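Local coordinates for Rho-related gtp-binding protein RHOD (Homo sapiens, PDB 2J1L) that belongs to the Rho branch of the Ras-like small GTP-binding proteins and holds GDP in a guanine-nucleotide pocket, at residues V108-F113 with I142-K147; V168-G173 with V183-C188; K147-K152 with S189-D194. One frame throughout, in Å; residues are numbered along the deposited sequence.

Contact 1 of 3, residues V108-F113 with I142-K147. With GDP (guanosine-5'-diphosphate), chain B.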
loop_
_atom_site.group_PDB
_atom_site.type_symbol
_atom_site.label_atom_id
_atom_site.label_comp_id
_atom_site.label_asym_id
_atom_site.label_seq_id
_atom_site.Cartn_x
_atom_site.Cartn_y
_atom_site.Cartn_z
ATOM N N VAL A 108 1.060 -11.175 3.067
ATOM C CA VAL A 108 1.738 -10.088 2.369
ATOM C C VAL A 108 1.375 -8.765 3.017
ATOM O O VAL A 108 0.251 -8.570 3.498
ATOM C CB VAL A 108 1.399 -10.052 0.856
ATOM C CG1 VAL A 108 -0.093 -9.862 0.628
ATOM C CG2 VAL A 108 2.205 -8.957 0.142
ATOM N N LEU A 109 2.354 -7.873 3.051
ATOM C CA LEU A 109 2.242 -6.575 3.706
ATOM C C LEU A 109 2.274 -5.514 2.645
ATOM O O LEU A 109 3.154 -5.552 1.766
ATOM C CB LEU A 109 3.438 -6.342 4.606
ATOM C CG LEU A 109 3.411 -6.940 6.003
ATOM C CD1 LEU A 109 4.790 -6.776 6.565
ATOM C CD2 LEU A 109 2.370 -6.256 6.896
ATOM N N LEU A 110 1.327 -4.582 2.719
ATOM C CA LEU A 110 1.309 -3.430 1.853
ATOM C C LEU A 110 1.684 -2.251 2.706
ATOM O O LEU A 110 0.900 -1.813 3.544
ATOM C CB LEU A 110 -0.070 -3.210 1.247
ATOM C CG LEU A 110 -0.682 -4.368 0.431
ATOM C CD1 LEU A 110 -2.054 -3.946 -0.148
ATOM C CD2 LEU A 110 0.260 -4.815 -0.687
ATOM N N LEU A 111 2.911 -1.771 2.524
ATOM C CA LEU A 111 3.386 -0.546 3.141
ATOM C C LEU A 111 2.943 0.639 2.286
ATOM O O LEU A 111 3.491 0.860 1.220
ATOM C CB LEU A 111 4.908 -0.555 3.243
ATOM C CG LEU A 111 5.555 -1.604 4.140
ATOM C CD1 LEU A 111 6.939 -1.093 4.633
ATOM C CD2 LEU A 111 4.667 -1.985 5.337
ATOM N N CYS A 112 1.979 1.402 2.788
ATOM C CA CYS A 112 1.314 2.471 2.039
ATOM C C CYS A 112 1.826 3.867 2.372
ATOM O O CYS A 112 2.133 4.173 3.519
ATOM C CB CYS A 112 -0.180 2.454 2.362
ATOM S SG CYS A 112 -0.989 0.931 1.851
ATOM N N PHE A 113 1.893 4.725 1.364
ATOM C CA PHE A 113 2.117 6.145 1.630
ATOM C C PHE A 113 1.346 7.038 0.654
ATOM O O PHE A 113 0.981 6.599 -0.424
ATOM C CB PHE A 113 3.599 6.466 1.578
ATOM C CG PHE A 113 4.183 6.362 0.209
ATOM C CD1 PHE A 113 4.683 5.147 -0.259
ATOM C CD2 PHE A 113 4.241 7.479 -0.616
ATOM C CE1 PHE A 113 5.225 5.056 -1.516
ATOM C CE2 PHE A 113 4.792 7.390 -1.870
ATOM C CZ PHE A 113 5.280 6.173 -2.328
ATOM N N ILE A 142 5.041 -5.256 -0.421
ATOM C CA ILE A 142 4.807 -4.394 -1.552
ATOM C C ILE A 142 4.647 -2.966 -1.033
ATOM O O ILE A 142 3.883 -2.732 -0.091
ATOM C CB ILE A 142 3.496 -4.725 -2.220
ATOM C CG1 ILE A 142 3.543 -6.081 -2.890
ATOM C CG2 ILE A 142 3.124 -3.662 -3.242
ATOM C CD1 ILE A 142 2.220 -6.439 -3.519
ATOM N N VAL A 143 5.344 -2.015 -1.651
ATOM C CA VAL A 143 5.166 -0.591 -1.348
ATOM C C VAL A 143 4.085 -0.060 -2.238
ATOM O O VAL A 143 4.176 -0.238 -3.454
ATOM C CB VAL A 143 6.452 0.224 -1.621
ATOM C CG1 VAL A 143 6.186 1.738 -1.534
ATOM C CG2 VAL A 143 7.542 -0.181 -0.646
ATOM N N VAL A 144 3.072 0.605 -1.671
ATOM C CA VAL A 144 1.978 1.109 -2.469
ATOM C C VAL A 144 1.944 2.628 -2.330
ATOM O O VAL A 144 1.812 3.141 -1.233
ATOM C CB VAL A 144 0.591 0.484 -2.030
ATOM C CG1 VAL A 144 -0.595 1.016 -2.906
ATOM C CG2 VAL A 144 0.644 -1.050 -2.082
ATOM N N GLY A 145 2.060 3.358 -3.430
ATOM C CA GLY A 145 1.861 4.809 -3.397
ATOM C C GLY A 145 0.415 5.184 -3.648
ATOM O O GLY A 145 -0.108 4.850 -4.695
ATOM N N CYS A 146 -0.223 5.872 -2.707
ATOM C CA CYS A 146 -1.651 6.200 -2.770
ATOM C C CYS A 146 -1.961 7.669 -3.153
ATOM O O CYS A 146 -1.105 8.548 -3.055
ATOM C CB CYS A 146 -2.289 5.932 -1.420
ATOM S SG CYS A 146 -2.173 4.181 -0.852
ATOM N N LYS A 147 -3.204 7.915 -3.566
ATOM C CA LYS A 147 -3.664 9.236 -3.946
ATOM C C LYS A 147 -2.881 9.820 -5.133
ATOM O O LYS A 147 -2.623 11.032 -5.172
ATOM C CB LYS A 147 -3.580 10.201 -2.762
ATOM C CG LYS A 147 -4.059 9.659 -1.438
ATOM C CD LYS A 147 -4.410 10.824 -0.505
ATOM C CE LYS A 147 -4.439 10.414 0.952
ATOM N NZ LYS A 147 -4.175 11.578 1.851
HETATM P PB GDP B . -6.066 6.236 6.359
HETATM O O1B GDP B . -7.104 5.164 6.251
HETATM O O2B GDP B . -4.694 5.732 6.043
HETATM O O3B GDP B . -6.090 6.804 7.757
HETATM O O3A GDP B . -6.414 7.360 5.282
HETATM P PA GDP B . -7.952 7.474 4.776
HETATM O O1A GDP B . -8.366 6.341 3.866
HETATM O O2A GDP B . -8.854 7.473 5.983
HETATM O "O5'" GDP B . -7.965 8.863 3.948
HETATM C "C5'" GDP B . -7.364 10.040 4.467
HETATM C "C4'" GDP B . -7.765 11.252 3.645
HETATM O "O4'" GDP B . -7.294 11.203 2.285
HETATM C "C3'" GDP B . -9.287 11.338 3.532
HETATM O "O3'" GDP B . -9.698 12.700 3.307
HETATM C "C2'" GDP B . -9.593 10.582 2.278
HETATM O "O2'" GDP B . -10.816 10.974 1.679
HETATM C "C1'" GDP B . -8.443 11.033 1.422
HETATM N N9 GDP B . -8.164 10.054 0.371
HETATM C C8 GDP B . -8.083 8.713 0.467
HETATM N N7 GDP B . -7.753 8.177 -0.745
HETATM C C5 GDP B . -7.632 9.190 -1.614
HETATM C C6 GDP B . -7.305 9.321 -3.033
HETATM O O6 GDP B . -7.055 8.313 -3.756
HETATM N N1 GDP B . -7.287 10.565 -3.523
HETATM C C2 GDP B . -7.552 11.661 -2.781
HETATM N N2 GDP B . -7.515 12.878 -3.371
HETATM N N3 GDP B . -7.857 11.620 -1.471
HETATM C C4 GDP B . -7.902 10.420 -0.869
#

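Contact 2 of 3, residues V168-G173 with V183-C188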
loop_
_atom_site.group_PDB
_atom_site.type_symbol
_atom_site.label_atom_id
_atom_site.label_comp_id
_atom_site.label_asym_id
_atom_site.label_seq_id
_atom_site.Cartn_x
_atom_site.Cartn_y
_atom_site.Cartn_z
ATOM N N VAL A 168 6.216 12.696 -4.700
ATOM C CA VAL A 168 7.002 11.482 -4.900
ATOM C C VAL A 168 6.684 10.965 -6.296
ATOM O O VAL A 168 5.529 10.763 -6.613
ATOM C CB VAL A 168 6.669 10.423 -3.808
ATOM C CG1 VAL A 168 7.594 9.191 -3.919
ATOM C CG2 VAL A 168 6.755 11.053 -2.408
ATOM N N THR A 169 7.693 10.803 -7.147
ATOM C CA THR A 169 7.460 10.271 -8.496
ATOM C C THR A 169 7.524 8.742 -8.492
ATOM O O THR A 169 8.025 8.138 -7.543
ATOM C CB THR A 169 8.475 10.806 -9.509
ATOM O OG1 THR A 169 9.792 10.524 -9.035
ATOM C CG2 THR A 169 8.305 12.312 -9.704
ATOM N N TYR A 170 6.991 8.129 -9.547
ATOM C CA TYR A 170 7.074 6.679 -9.720
ATOM C C TYR A 170 8.504 6.180 -9.498
ATOM O O TYR A 170 8.748 5.316 -8.651
ATOM C CB TYR A 170 6.594 6.283 -11.117
ATOM C CG TYR A 170 6.445 4.793 -11.317
ATOM C CD1 TYR A 170 7.541 3.999 -11.649
ATOM C CD2 TYR A 170 5.200 4.177 -11.183
ATOM C CE1 TYR A 170 7.404 2.624 -11.837
ATOM C CE2 TYR A 170 5.050 2.809 -11.368
ATOM C CZ TYR A 170 6.157 2.038 -11.694
ATOM O OH TYR A 170 6.012 0.683 -11.869
ATOM N N HIS A 171 9.446 6.739 -10.255
ATOM C CA HIS A 171 10.830 6.268 -10.229
ATOM C C HIS A 171 11.351 6.250 -8.796
ATOM O O HIS A 171 11.965 5.274 -8.351
ATOM C CB HIS A 171 11.714 7.148 -11.117
ATOM C CG HIS A 171 13.178 6.832 -11.030
ATOM N ND1 HIS A 171 13.722 5.667 -11.531
ATOM C CD2 HIS A 171 14.218 7.542 -10.521
ATOM C CE1 HIS A 171 15.031 5.672 -11.334
ATOM N NE2 HIS A 171 15.356 6.797 -10.720
ATOM N N ARG A 172 11.080 7.327 -8.072
ATOM C CA ARG A 172 11.533 7.460 -6.700
ATOM C C ARG A 172 10.838 6.450 -5.769
ATOM O O ARG A 172 11.479 5.861 -4.899
ATOM C CB ARG A 172 11.333 8.911 -6.239
ATOM C CG ARG A 172 11.413 9.115 -4.743
ATOM C CD ARG A 172 11.952 10.485 -4.366
ATOM N NE ARG A 172 13.394 10.564 -4.540
ATOM C CZ ARG A 172 14.303 9.903 -3.815
ATOM N NH1 ARG A 172 15.596 10.093 -4.079
ATOM N NH2 ARG A 172 13.951 9.057 -2.839
ATOM N N GLY A 173 9.535 6.249 -5.967
ATOM C CA GLY A 173 8.788 5.188 -5.283
ATOM C C GLY A 173 9.414 3.816 -5.491
ATOM O O GLY A 173 9.459 3.000 -4.573
ATOM N N VAL A 183 9.033 -6.630 -2.697
ATOM C CA VAL A 183 8.894 -7.408 -3.925
ATOM C C VAL A 183 8.344 -6.585 -5.104
ATOM O O VAL A 183 8.502 -6.972 -6.255
ATOM C CB VAL A 183 8.012 -8.639 -3.682
ATOM C CG1 VAL A 183 7.764 -9.387 -4.975
ATOM C CG2 VAL A 183 8.675 -9.546 -2.664
ATOM N N ALA A 184 7.706 -5.451 -4.825
ATOM C CA ALA A 184 7.203 -4.582 -5.887
ATOM C C ALA A 184 6.809 -3.204 -5.368
ATOM O O ALA A 184 6.644 -2.986 -4.161
ATOM C CB ALA A 184 6.008 -5.229 -6.556
ATOM N N TYR A 185 6.633 -2.289 -6.312
ATOM C CA TYR A 185 6.072 -0.987 -6.036
ATOM C C TYR A 185 4.925 -0.742 -6.991
ATOM O O TYR A 185 5.048 -0.935 -8.195
ATOM C CB TYR A 185 7.108 0.111 -6.185
ATOM C CG TYR A 185 6.496 1.490 -6.163
ATOM C CD1 TYR A 185 6.186 2.114 -4.973
ATOM C CD2 TYR A 185 6.194 2.159 -7.344
ATOM C CE1 TYR A 185 5.589 3.361 -4.962
ATOM C CE2 TYR A 185 5.608 3.406 -7.333
ATOM C CZ TYR A 185 5.308 3.990 -6.154
ATOM O OH TYR A 185 4.737 5.219 -6.159
ATOM N N LEU A 186 3.803 -0.306 -6.435
ATOM C CA LEU A 186 2.606 -0.049 -7.199
ATOM C C LEU A 186 2.001 1.252 -6.748
ATOM O O LEU A 186 2.283 1.743 -5.664
ATOM C CB LEU A 186 1.612 -1.168 -6.975
ATOM C CG LEU A 186 2.100 -2.575 -7.344
ATOM C CD1 LEU A 186 1.412 -3.654 -6.475
ATOM C CD2 LEU A 186 1.887 -2.807 -8.839
ATOM N N GLU A 187 1.155 1.796 -7.596
ATOM C CA GLU A 187 0.488 3.066 -7.349
ATOM C C GLU A 187 -0.964 2.972 -7.736
ATOM O O GLU A 187 -1.326 2.247 -8.683
ATOM C CB GLU A 187 1.075 4.129 -8.235
ATOM C CG GLU A 187 2.427 4.541 -7.844
ATOM C CD GLU A 187 2.937 5.659 -8.730
ATOM O OE1 GLU A 187 2.335 5.913 -9.794
ATOM O OE2 GLU A 187 3.942 6.284 -8.344
ATOM N N CYS A 188 -1.780 3.761 -7.052
ATOM C CA CYS A 188 -3.201 3.784 -7.317
ATOM C C CYS A 188 -3.801 5.070 -6.806
ATOM O O CYS A 188 -3.180 5.789 -6.026
ATOM C CB CYS A 188 -3.853 2.626 -6.599
ATOM S SG CYS A 188 -3.540 2.712 -4.842
#

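Contact 3 of 3, residues K147-K152 with S189-D194. With GDP (guanosine-5'-diphosphate), chain B.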
loop_
_atom_site.group_PDB
_atom_site.type_symbol
_atom_site.label_atom_id
_atom_site.label_comp_id
_atom_site.label_asym_id
_atom_site.label_seq_id
_atom_site.Cartn_x
_atom_site.Cartn_y
_atom_site.Cartn_z
ATOM N N LYS A 147 -3.204 7.915 -3.566
ATOM C CA LYS A 147 -3.664 9.236 -3.946
ATOM C C LYS A 147 -2.881 9.820 -5.133
ATOM O O LYS A 147 -2.623 11.032 -5.172
ATOM C CB LYS A 147 -3.580 10.201 -2.762
ATOM C CG LYS A 147 -4.059 9.659 -1.438
ATOM C CD LYS A 147 -4.410 10.824 -0.505
ATOM C CE LYS A 147 -4.439 10.414 0.952
ATOM N NZ LYS A 147 -4.175 11.578 1.851
ATOM N N THR A 148 -2.525 8.973 -6.103
ATOM C CA THR A 148 -1.746 9.419 -7.276
ATOM C C THR A 148 -2.457 10.514 -8.093
ATOM O O THR A 148 -1.830 11.227 -8.888
ATOM C CB THR A 148 -1.415 8.252 -8.213
ATOM O OG1 THR A 148 -2.632 7.615 -8.640
ATOM C CG2 THR A 148 -0.517 7.217 -7.506
ATOM N N ASP A 149 -3.759 10.660 -7.886
ATOM C CA ASP A 149 -4.512 11.722 -8.539
ATOM C C ASP A 149 -4.043 13.119 -8.113
ATOM O O ASP A 149 -4.185 14.093 -8.875
ATOM C CB ASP A 149 -6.009 11.557 -8.270
ATOM C CG ASP A 149 -6.336 11.515 -6.796
ATOM O OD1 ASP A 149 -5.928 10.534 -6.115
ATOM O OD2 ASP A 149 -7.005 12.453 -6.321
ATOM N N LEU A 150 -3.465 13.212 -6.917
ATOM C CA LEU A 150 -3.076 14.509 -6.346
ATOM C C LEU A 150 -1.767 15.118 -6.883
ATOM O O LEU A 150 -1.459 16.267 -6.572
ATOM C CB LEU A 150 -3.031 14.413 -4.812
ATOM C CG LEU A 150 -4.404 14.211 -4.147
ATOM C CD1 LEU A 150 -4.288 14.300 -2.617
ATOM C CD2 LEU A 150 -5.406 15.216 -4.685
ATOM N N ARG A 151 -1.007 14.366 -7.681
ATOM C CA ARG A 151 0.107 14.938 -8.450
ATOM C C ARG A 151 -0.397 15.978 -9.439
ATOM O O ARG A 151 0.242 17.012 -9.638
ATOM C CB ARG A 151 0.841 13.873 -9.249
ATOM C CG ARG A 151 1.488 12.805 -8.423
ATOM C CD ARG A 151 2.500 12.031 -9.250
ATOM N NE ARG A 151 3.165 11.023 -8.427
ATOM C CZ ARG A 151 3.105 9.707 -8.604
ATOM N NH1 ARG A 151 3.765 8.915 -7.779
ATOM N NH2 ARG A 151 2.404 9.164 -9.586
ATOM N N LYS A 152 -1.531 15.694 -10.080
ATOM C CA LYS A 152 -2.163 16.674 -10.959
ATOM C C LYS A 152 -2.561 17.956 -10.183
ATOM O O LYS A 152 -2.629 19.032 -10.780
ATOM C CB LYS A 152 -3.366 16.067 -11.699
ATOM C CG LYS A 152 -2.991 15.171 -12.875
ATOM N N SER A 189 -5.012 5.342 -7.272
ATOM C CA SER A 189 -5.846 6.390 -6.729
ATOM C C SER A 189 -7.172 5.757 -6.360
ATOM O O SER A 189 -7.881 5.266 -7.234
ATOM C CB SER A 189 -6.074 7.498 -7.764
ATOM O OG SER A 189 -6.996 8.468 -7.272
ATOM N N ALA A 190 -7.505 5.746 -5.076
ATOM C CA ALA A 190 -8.795 5.240 -4.651
ATOM C C ALA A 190 -9.899 6.180 -5.132
ATOM O O ALA A 190 -11.016 5.752 -5.411
ATOM C CB ALA A 190 -8.829 5.092 -3.152
ATOM N N ARG A 191 -9.576 7.464 -5.260
ATOM C CA ARG A 191 -10.545 8.457 -5.706
ATOM C C ARG A 191 -11.044 8.206 -7.129
ATOM O O ARG A 191 -12.231 8.345 -7.388
ATOM C CB ARG A 191 -9.942 9.864 -5.617
ATOM C CG ARG A 191 -10.871 10.983 -6.100
ATOM C CD ARG A 191 -12.072 11.135 -5.166
ATOM N NE ARG A 191 -11.669 11.760 -3.901
ATOM C CZ ARG A 191 -11.949 13.014 -3.535
ATOM N NH1 ARG A 191 -12.671 13.816 -4.318
ATOM N NH2 ARG A 191 -11.508 13.463 -2.360
ATOM N N LEU A 192 -10.139 7.864 -8.043
ATOM C CA LEU A 192 -10.496 7.631 -9.441
ATOM C C LEU A 192 -10.661 6.152 -9.754
ATOM O O LEU A 192 -10.668 5.773 -10.920
ATOM C CB LEU A 192 -9.410 8.201 -10.355
ATOM C CG LEU A 192 -9.026 9.676 -10.185
ATOM C CD1 LEU A 192 -7.869 10.041 -11.119
ATOM C CD2 LEU A 192 -10.231 10.590 -10.418
ATOM N N HIS A 193 -10.777 5.316 -8.724
ATOM C CA HIS A 193 -10.728 3.859 -8.891
ATOM C C HIS A 193 -9.650 3.465 -9.901
ATOM O O HIS A 193 -9.888 2.673 -10.808
ATOM C CB HIS A 193 -12.071 3.302 -9.374
ATOM C CG HIS A 193 -13.227 3.555 -8.451
ATOM N ND1 HIS A 193 -13.441 4.768 -7.825
ATOM C CD2 HIS A 193 -14.273 2.761 -8.103
ATOM C CE1 HIS A 193 -14.548 4.699 -7.104
ATOM N NE2 HIS A 193 -15.074 3.495 -7.258
ATOM N N ASP A 194 -8.467 4.033 -9.752
ATOM C CA ASP A 194 -7.392 3.812 -10.706
ATOM C C ASP A 194 -6.376 2.824 -10.128
ATOM O O ASP A 194 -5.665 3.129 -9.181
ATOM C CB ASP A 194 -6.738 5.160 -11.049
ATOM C CG ASP A 194 -5.589 5.041 -12.051
ATOM O OD1 ASP A 194 -5.470 4.008 -12.747
ATOM O OD2 ASP A 194 -4.805 6.014 -12.148
HETATM P PB GDP B . -6.066 6.236 6.359
HETATM O O1B GDP B . -7.104 5.164 6.251
HETATM O O2B GDP B . -4.694 5.732 6.043
HETATM O O3B GDP B . -6.090 6.804 7.757
HETATM O O3A GDP B . -6.414 7.360 5.282
HETATM P PA GDP B . -7.952 7.474 4.776
HETATM O O1A GDP B . -8.366 6.341 3.866
HETATM O O2A GDP B . -8.854 7.473 5.983
HETATM O "O5'" GDP B . -7.965 8.863 3.948
HETATM C "C5'" GDP B . -7.364 10.040 4.467
HETATM C "C4'" GDP B . -7.765 11.252 3.645
HETATM O "O4'" GDP B . -7.294 11.203 2.285
HETATM C "C3'" GDP B . -9.287 11.338 3.532
HETATM O "O3'" GDP B . -9.698 12.700 3.307
HETATM C "C2'" GDP B . -9.593 10.582 2.278
HETATM O "O2'" GDP B . -10.816 10.974 1.679
HETATM C "C1'" GDP B . -8.443 11.033 1.422
HETATM N N9 GDP B . -8.164 10.054 0.371
HETATM C C8 GDP B . -8.083 8.713 0.467
HETATM N N7 GDP B . -7.753 8.177 -0.745
HETATM C C5 GDP B . -7.632 9.190 -1.614
HETATM C C6 GDP B . -7.305 9.321 -3.033
HETATM O O6 GDP B . -7.055 8.313 -3.756
HETATM N N1 GDP B . -7.287 10.565 -3.523
HETATM C C2 GDP B . -7.552 11.661 -2.781
HETATM N N2 GDP B . -7.515 12.878 -3.371
HETATM N N3 GDP B . -7.857 11.620 -1.471
HETATM C C4 GDP B . -7.902 10.420 -0.869
HETATM O O HOH W 1 -4.906 5.580 -3.424
#

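Contact 1 of 3, residues V108-F113 with I142-K147
L109 to F113 pairs with I142 to C146 as neighbouring parallel strands, tied by five backbone hydrogen bonds that start with I142 N to L109 O (2.9 Å) and finish with C146 N to F113 O (2.7 Å), the short segments being turned by 32° against each other. L110, C112, I142 and V144 project from one face of the sheet, L111, F113 and V143 from the other. On the first face L110 and I142 run side by side in the same direction: CD2 of L110 lies against CB of I142 at 3.6 Å, while CB of L110 meets CG2 of V144. Further along, SG of C112 rests near CB of V144, and C146 SG comes up to C112 CB.

F113 dominates the opposite face. Its chi1 of 69° sets CG between the backbone N and the carbonyl carbon, and the ring is thereby laid across the neighbouring strand over G145, whose CA sits 4.0 Å from the ring centroid in a CH-pi contact. At the edge of the same ring, in its plane, V143 CG1 reaches CE1 at 3.5 Å.

The two strands are the ends of a beta-alpha-beta unit whose helix 118-135 packs on the face of F113 and L111 through I124 and W128. Strand 34-41 flanks 108-113 on its other side, and helix 196-209 covers L110 and V144 with V199.

Contact 2 of 3, residues V168-G173 with V183-C188
Y170 and Y185 both carry CG anti to the backbone N (chi1 -171° and 169°), and these torsions bring the two side chains past each other in opposite directions. They meet as a T-shaped pair: the edge of Y185 is directed at the face of Y170, with planes at 84° and centroids 5.4 Å apart. The touching atom of Y185 is CE2, 3.9 Å from CD2 of Y170 and displaced toward that ring's rim. One face of Y185 is taken by the backbone of G173 in the first turn of helix 170-179; G173 CA makes a CH-pi contact 3.9 Å from the ring centroid.

E187, extended beyond CG, brings its carboxylate beside Y170. OE1 lies in the plane of the Y170 ring at its edge, 3.6 Å from CD2, and OE2 approaches Y170 CA at 3.4 Å. The hydroxyl of Y185 gives its proton to OE2 of E187 (2.6 Å), which accepts it on the lone pair turned away from OE1.

OE2 also forms a salt bridge with R151, which in turn binds the carbonyl of V168. A phenol proton and a guanidinium on the same oxygen would be expected to stabilise E187 as the carboxylate, while the T-shaped pair and G173 pack the start of helix 170-179 against strand 184-187.

Contact 3 of 3, residues K147-K152 with S189-D194
The guanine end of the GDP pocket is formed here by two loops, C146-K147-T148-D149, the counterpart of the (N/T)KxD motif with cysteine in its first place, and S189-A190-R191 of the SAK-like motif of Ras-family proteins, with R191 in the place of the usual lysine. They are joined directly by S189 OG, which donates to D149 OD1 at 2.6 Å from above the carboxylate plane, 56° out of it. With chi1 at 175° the serine oxygen is turned toward the aspartate, and in an ST motif it also accepts the backbone N-H of L192 at 3.3 Å. L192 CD1 adds an apolar touch against D149 CB.

The carboxylate of D149 reads the base: N1 of GDP donates to OD1 at 2.9 Å and N2 to OD2 at 3.0 Å. From the other loop, the backbone N of R191 donates to GDP O6 at 3.1 Å. A water accepts from the backbone N of both K147 and A190, bridging the loops beside the base.

The chain of K147, extended beyond CG, lies over one face of the purine, CG being 3.6 Å from GDP C5. At its tip NZ makes a weak bond to GDP O4' (3.2 Å); its main partner is D114, in a salt bridge, and it also bonds the carbonyl of G44 in the P-loop.

Two donors of the base face a carboxylate and its O6 faces a backbone N-H, a pattern matched to guanine. S189 lines the pocket itself and also braces D149: the two bonds from the base, with the serine from above, limit how the carboxylate can turn, while L192 anchors the serine oxygen.

Overall arrangement
All three contacts belong to one Ras-like alpha/beta domain built on a six-stranded sheet. The centre of contact 1 lies about 2 Å from the chain's centre, and the centres of contacts 1 and 2 are about 9 Å apart. They share the sheet because strand 184-187 pairs with strand 141-146. Contact 3, centred about 14 Å from contact 1 and 13 Å from contact 2, joins the loops leaving those two strands. K147 belongs to both contact 1 and contact 3, so strand 141-146 runs straight into the nucleotide pocket. Along the chain, contact 1 closes first, and the segments of contact 2 fall between those of contact 3. The R151-E187 salt bridge links the edge strand to the loop 147-152.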